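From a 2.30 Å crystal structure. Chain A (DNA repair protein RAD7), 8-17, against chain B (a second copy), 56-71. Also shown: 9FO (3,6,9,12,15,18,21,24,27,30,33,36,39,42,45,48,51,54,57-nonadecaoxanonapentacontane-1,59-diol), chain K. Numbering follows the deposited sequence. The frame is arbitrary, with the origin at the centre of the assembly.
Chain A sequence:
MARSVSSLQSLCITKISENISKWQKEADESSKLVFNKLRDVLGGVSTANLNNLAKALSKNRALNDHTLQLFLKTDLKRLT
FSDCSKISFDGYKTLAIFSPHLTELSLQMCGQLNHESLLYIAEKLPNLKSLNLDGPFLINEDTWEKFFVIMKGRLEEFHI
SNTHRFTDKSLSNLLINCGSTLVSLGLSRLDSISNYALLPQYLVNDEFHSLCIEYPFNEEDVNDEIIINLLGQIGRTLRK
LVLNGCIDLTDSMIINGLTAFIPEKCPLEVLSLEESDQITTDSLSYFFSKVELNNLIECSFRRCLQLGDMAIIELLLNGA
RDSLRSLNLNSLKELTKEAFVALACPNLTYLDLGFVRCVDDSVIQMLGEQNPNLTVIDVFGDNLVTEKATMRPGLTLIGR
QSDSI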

# COMPACT_ATOMS: atom_id res chain seq x y z
N LEU A 8 -19.35 4.64 -27.81
CA LEU A 8 -18.18 3.88 -28.24
C LEU A 8 -17.04 4.01 -27.25
O LEU A 8 -16.23 3.08 -27.10
N GLN A 9 -16.93 5.15 -26.56
CA GLN A 9 -15.90 5.32 -25.54
C GLN A 9 -16.10 4.32 -24.41
O GLN A 9 -15.16 3.64 -23.99
N SER A 10 -17.33 4.22 -23.91
CA SER A 10 -17.63 3.28 -22.83
C SER A 10 -17.33 1.85 -23.25
O SER A 10 -16.80 1.06 -22.46
N LEU A 11 -17.65 1.50 -24.50
CA LEU A 11 -17.43 0.13 -24.97
C LEU A 11 -15.95 -0.20 -25.04
O LEU A 11 -15.52 -1.29 -24.64
N CYS A 12 -15.14 0.73 -25.55
CA CYS A 12 -13.69 0.52 -25.56
C CYS A 12 -13.15 0.38 -24.15
O CYS A 12 -12.26 -0.44 -23.89
N ILE A 13 -13.68 1.18 -23.21
CA ILE A 13 -13.20 1.12 -21.83
C ILE A 13 -13.53 -0.24 -21.22
O ILE A 13 -12.71 -0.82 -20.49
N THR A 14 -14.72 -0.78 -21.51
CA THR A 14 -15.05 -2.11 -21.01
C THR A 14 -14.10 -3.15 -21.57
O THR A 14 -13.61 -4.02 -20.83
N LYS A 15 -13.81 -3.08 -22.87
CA LYS A 15 -12.88 -4.04 -23.47
C LYS A 15 -11.51 -3.92 -22.82
O LYS A 15 -10.88 -4.93 -22.47
N ILE A 16 -11.02 -2.69 -22.65
CA ILE A 16 -9.72 -2.48 -22.02
C ILE A 16 -9.72 -3.05 -20.61
O ILE A 16 -8.84 -3.82 -20.23
N SER A 17 -10.71 -2.66 -19.80
CA SER A 17 -10.78 -3.13 -18.43
C SER A 17 -10.80 -4.66 -18.37
O SER A 17 -10.13 -5.26 -17.53
N ALA B 56 -9.06 10.67 -22.07
CA ALA B 56 -10.24 9.89 -22.43
C ALA B 56 -10.79 9.16 -21.21
O ALA B 56 -11.99 9.19 -20.94
N LEU B 57 -9.91 8.51 -20.44
CA LEU B 57 -10.35 7.81 -19.24
C LEU B 57 -10.95 8.79 -18.23
O LEU B 57 -12.02 8.53 -17.66
N SER B 58 -10.29 9.93 -18.02
CA SER B 58 -10.78 10.90 -17.05
C SER B 58 -12.20 11.35 -17.40
O SER B 58 -13.09 11.35 -16.55
N LYS B 59 -12.42 11.75 -18.66
CA LYS B 59 -13.73 12.23 -19.06
C LYS B 59 -14.81 11.17 -18.87
O LYS B 59 -15.99 11.52 -18.72
N ASN B 60 -14.44 9.89 -18.88
CA ASN B 60 -15.39 8.80 -18.68
C ASN B 60 -15.38 8.27 -17.25
O ASN B 60 -15.92 7.19 -17.01
N ARG B 61 -14.80 9.01 -16.31
CA ARG B 61 -14.72 8.57 -14.91
C ARG B 61 -14.15 7.15 -14.83
O ARG B 61 -14.53 6.35 -13.97
N ALA B 62 -13.22 6.84 -15.73
CA ALA B 62 -12.67 5.50 -15.86
C ALA B 62 -11.22 5.41 -15.41
O ALA B 62 -10.58 4.38 -15.62
N LEU B 63 -10.68 6.47 -14.81
CA LEU B 63 -9.33 6.43 -14.25
C LEU B 63 -9.42 5.94 -12.81
O LEU B 63 -10.08 6.56 -11.97
N ASN B 64 -8.76 4.82 -12.53
CA ASN B 64 -8.80 4.21 -11.20
C ASN B 64 -7.56 3.34 -11.04
O ASN B 64 -6.68 3.31 -11.91
N ASP B 65 -7.47 2.64 -9.91
CA ASP B 65 -6.28 1.84 -9.63
C ASP B 65 -6.09 0.74 -10.68
O ASP B 65 -4.95 0.32 -10.93
N HIS B 66 -7.18 0.27 -11.27
CA HIS B 66 -7.11 -0.79 -12.27
C HIS B 66 -6.51 -0.27 -13.57
O HIS B 66 -5.48 -0.76 -14.05
N THR B 67 -7.13 0.76 -14.15
CA THR B 67 -6.64 1.33 -15.40
C THR B 67 -5.34 2.10 -15.22
O THR B 67 -4.62 2.31 -16.21
N LEU B 68 -5.03 2.53 -14.00
CA LEU B 68 -3.76 3.20 -13.74
C LEU B 68 -2.58 2.40 -14.25
O LEU B 68 -1.53 2.98 -14.58
N GLN B 69 -2.71 1.08 -14.33
CA GLN B 69 -1.60 0.23 -14.72
C GLN B 69 -1.17 0.46 -16.16
O GLN B 69 -0.06 0.08 -16.53
N LEU B 70 -2.04 1.06 -16.98
CA LEU B 70 -1.67 1.42 -18.35
C LEU B 70 -0.54 2.44 -18.40
O LEU B 70 0.14 2.55 -19.42
N PHE B 71 -0.33 3.19 -17.32
CA PHE B 71 0.61 4.30 -17.30
C PHE B 71 1.88 4.01 -16.52
O PHE B 71 2.67 4.92 -16.27

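The contact sets one face of a helix, 8-17 of chain A, against the end of a helix and the loop and turns that follow it in chain B. Q9(A), I13(A) and I16(A), spaced four and three apart, point toward chain B, and S17(A), sideways, joins them at the end of the stretch, while L8(A), L11(A), C12(A), T14(A) and K15(A) stay out of reach.

Q9(A) comes first, pointing toward chain B with chi1 m and chi2 t. Its neighbour there is N60(B), an m rotamer that also points across the contact. N60(B) is the first residue to leave helical geometry, and its ND2 donates a hydrogen bond to A56(B) O at 2.6 Å, tying the side chain to the helix it follows. S10(A) lies sideways and is barely covered.

I13(A) is the central apolar residue, in the m, t rotamer. Its CD1 reaches N60(B) CB at 3.3 Å and A62(B) CB at 3.7 Å, while its CG1 lies 4.1 Å from L57(B) CD2. L57(B), also m, t, starts sideways, but its end comes nearer. A turn later I16(A), again m, t, points toward chain B and brings CG2 within 4.1 Å of CD1 of L70(B), the fourth side chain here with this m, t pairing.

S17(A) supplies the polar finish. H66(B), with chi1 t, points toward chain A, and its NE2 donates to S17(A) O at 3.3 Å, meeting the carbonyl at the ring edge. The CA-to-CB bond of S17(A) is sideways, and with chi1 t its OG lies 3.4 Å from H66(B) CD2 and hydrogen-bonds water 1 at 3.2 Å. That water accepts from N64(B) ND2, also at 3.2 Å, bridging two side chains that do not touch. N64(B) OD1 meanwhile accepts from T67(B) N at 2.9 Å, helping to hold the turn that carries H66(B). The bound 9FO passes nearby, its OAD also near the edge of the imidazole.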

# COMPACT_ATOMS: atom_id res chain seq x y z
CB LEU A 8 -17.73 4.34 -29.62
CG LEU A 8 -16.49 3.63 -30.18
CD1 LEU A 8 -16.68 2.12 -30.23
CD2 LEU A 8 -16.16 4.17 -31.56
CB GLN A 9 -15.92 6.75 -25.01
CG GLN A 9 -15.63 7.81 -26.06
CD GLN A 9 -16.04 9.20 -25.60
OE1 GLN A 9 -17.05 9.74 -26.06
NE2 GLN A 9 -15.27 9.78 -24.69
CB SER A 10 -19.09 3.42 -22.41
OG SER A 10 -19.41 2.49 -21.39
CB LEU A 11 -18.10 -0.07 -26.33
CG LEU A 11 -19.61 0.12 -26.37
CD1 LEU A 11 -20.12 -0.06 -27.79
CD2 LEU A 11 -20.32 -0.85 -25.43
CB CYS A 12 -13.00 1.66 -26.30
SG CYS A 12 -13.33 1.73 -28.08
CB ILE A 13 -13.80 2.28 -21.02
CG1 ILE A 13 -13.15 3.60 -21.47
CG2 ILE A 13 -13.60 2.06 -19.51
CD1 ILE A 13 -13.77 4.84 -20.86
CB THR A 14 -16.50 -2.45 -21.36
OG1 THR A 14 -17.38 -1.56 -20.68
CG2 THR A 14 -16.84 -3.89 -20.95
CB LYS A 15 -12.79 -3.81 -24.98
CG LYS A 15 -11.85 -4.77 -25.71
CD LYS A 15 -12.15 -6.24 -25.43
CE LYS A 15 -13.56 -6.64 -25.85
NZ LYS A 15 -13.87 -8.06 -25.51
CB ILE A 16 -9.37 -0.98 -22.02
CG1 ILE A 16 -9.17 -0.49 -23.46
CG2 ILE A 16 -8.11 -0.72 -21.19
CD1 ILE A 16 -9.07 1.02 -23.59
CB SER A 17 -12.01 -2.54 -17.74
OG SER A 17 -11.92 -2.67 -16.33
CB ALA B 56 -9.89 8.90 -23.54
CB LEU B 57 -9.18 7.04 -18.63
CG LEU B 57 -8.62 5.91 -19.50
CD1 LEU B 57 -7.35 5.34 -18.91
CD2 LEU B 57 -9.66 4.81 -19.69
CB SER B 58 -9.84 12.10 -16.98
OG SER B 58 -8.58 11.75 -16.43
CB LYS B 59 -13.71 12.70 -20.52
CG LYS B 59 -13.19 14.11 -20.69
CD LYS B 59 -13.48 14.65 -22.09
CE LYS B 59 -12.65 13.95 -23.15
NZ LYS B 59 -12.78 14.60 -24.48
CB ASN B 60 -15.09 7.66 -19.66
CG ASN B 60 -15.39 8.04 -21.10
OD1 ASN B 60 -16.53 7.96 -21.54
ND2 ASN B 60 -14.36 8.44 -21.83
CB ARG B 61 -16.08 8.64 -14.23
CG ARG B 61 -16.65 10.04 -14.13
CD ARG B 61 -18.07 10.05 -13.57
NE ARG B 61 -18.14 9.66 -12.16
CZ ARG B 61 -18.47 8.44 -11.72
NH1 ARG B 61 -18.77 7.46 -12.56
NH2 ARG B 61 -18.51 8.21 -10.41
CB ALA B 62 -12.79 5.02 -17.31
CB LEU B 63 -8.67 7.80 -14.33
CG LEU B 63 -7.17 7.84 -14.06
CD1 LEU B 63 -6.38 7.03 -15.09
CD2 LEU B 63 -6.67 9.28 -14.05
CB ASN B 64 -10.10 3.42 -11.01
CG ASN B 64 -10.28 2.32 -12.05
OD1 ASN B 64 -9.34 1.62 -12.40
ND2 ASN B 64 -11.51 2.18 -12.55
CB ASP B 65 -6.36 1.22 -8.24
CG ASP B 65 -6.16 2.23 -7.13
OD1 ASP B 65 -5.85 3.41 -7.42
OD2 ASP B 65 -6.29 1.84 -5.95
CB HIS B 66 -8.51 -1.37 -12.49
CG HIS B 66 -8.54 -2.65 -13.25
ND1 HIS B 66 -7.90 -3.79 -12.82
CD2 HIS B 66 -9.17 -2.99 -14.41
CE1 HIS B 66 -8.11 -4.77 -13.69
NE2 HIS B 66 -8.88 -4.31 -14.66
CB THR B 67 -7.70 2.25 -16.01
OG1 THR B 67 -8.08 3.25 -15.06
CG2 THR B 67 -8.93 1.46 -16.41
CB LEU B 68 -3.61 3.45 -12.23
CG LEU B 68 -2.27 4.02 -11.76
CD1 LEU B 68 -2.05 5.41 -12.33
CD2 LEU B 68 -2.22 4.04 -10.24
CB GLN B 69 -1.96 -1.24 -14.49
CG GLN B 69 -2.17 -1.58 -13.03
CD GLN B 69 -2.59 -3.01 -12.82
OE1 GLN B 69 -1.80 -3.85 -12.39
NE2 GLN B 69 -3.84 -3.30 -13.13
CB LEU B 70 -2.90 1.96 -19.08
CG LEU B 70 -4.10 1.02 -19.15
CD1 LEU B 70 -5.39 1.78 -19.46
CD2 LEU B 70 -3.86 -0.07 -20.19
CB PHE B 71 -0.08 5.54 -16.72
CG PHE B 71 -1.36 5.91 -17.41
CD1 PHE B 71 -2.56 5.34 -17.04
CD2 PHE B 71 -1.35 6.84 -18.44
CE1 PHE B 71 -3.73 5.68 -17.68
CE2 PHE B 71 -2.53 7.18 -19.08
CZ PHE B 71 -3.72 6.60 -18.70
OAA 9FO K . -8.54 -2.53 -7.78
CAB 9FO K . -7.32 -3.21 -7.86
CAC 9FO K . -6.44 -2.53 -8.91
OAD 9FO K . -5.43 -3.41 -9.33
CAE 9FO K . -4.38 -3.57 -8.43
CAF 9FO K . -3.58 -4.82 -8.80
OAG 9FO K . -2.99 -5.37 -7.66
CAH 9FO K . -3.87 -6.12 -6.87
CAI 9FO K . -3.58 -5.82 -5.41
OAJ 9FO K . -4.29 -4.66 -5.06
CAK 9FO K . -3.60 -3.80 -4.20
CAL 9FO K . -4.30 -2.44 -4.18
OAM 9FO K . -3.35 -1.42 -4.28
CAN 9FO K . -3.76 -0.34 -5.06
CAO 9FO K . -3.60 -0.69 -6.53
OAP 9FO K . -2.71 0.21 -7.13
CAQ 9FO K . -2.33 -0.15 -8.43
CAR 9FO K . -1.26 -1.23 -8.34
OAS 9FO K . -0.62 -1.37 -9.57
CAT 9FO K . -0.23 -2.69 -9.86
CAU 9FO K . 0.82 -3.19 -8.87
OAV 9FO K . 0.35 -4.36 -8.26
CAW 9FO K . 1.15 -4.82 -7.21
CAX 9FO K . 0.49 -6.04 -6.57
OAY 9FO K . -0.16 -5.66 -5.38
CAZ 9FO K . 0.69 -5.47 -4.28
CBA 9FO K . -0.15 -5.33 -3.02
OBB 9FO K . 0.14 -4.14 -2.35
CBC 9FO K . -0.70 -3.06 -2.66
CBD 9FO K . -0.40 -1.92 -1.68
OBE 9FO K . 0.72 -1.22 -2.13
CBF 9FO K . 1.62 -0.92 -1.11
CBG 9FO K . 2.76 -0.08 -1.68
OBH 9FO K . 2.80 -0.23 -3.07
CBI 9FO K . 4.06 -0.03 -3.66
CBJ 9FO K . 4.13 -0.75 -5.00
OBK 9FO K . 5.38 -1.36 -5.12
CBL 9FO K . 5.37 -2.66 -5.64
CBM 9FO K . 6.63 -3.39 -5.19
OBN 9FO K . 6.52 -4.75 -5.49
CBO 9FO K . 6.02 -5.54 -4.45
CBP 9FO K . 7.11 -5.86 -3.44
OBQ 9FO K . 6.50 -6.07 -2.19
CBR 9FO K . 7.29 -5.81 -1.06
CBS 9FO K . 6.33 -5.46 0.07
OBT 9FO K . 6.80 -4.32 0.73
CBU 9FO K . 5.80 -3.50 1.26
CBV 9FO K . 6.36 -2.10 1.46
OBW 9FO K . 6.21 -1.39 0.27
CBX 9FO K . 6.74 -0.09 0.30
CBY 9FO K . 6.89 0.44 -1.12
OBZ 9FO K . 7.46 -0.54 -1.95
CCA 9FO K . 8.56 -0.08 -2.68
CCB 9FO K . 8.88 -1.07 -3.79
OCC 9FO K . 9.76 -2.08 -3.38
CCD 9FO K . 9.30 -2.93 -2.36
CCE 9FO K . 9.82 -2.39 -1.03
OCF 9FO K . 10.45 -3.39 -0.29
CCG 9FO K . 10.60 -3.08 1.07
CCH 9FO K . 11.18 -1.68 1.26
OCI 9FO K . 11.80 -1.58 2.51
O HOH W 1 -12.33 -0.03 -14.64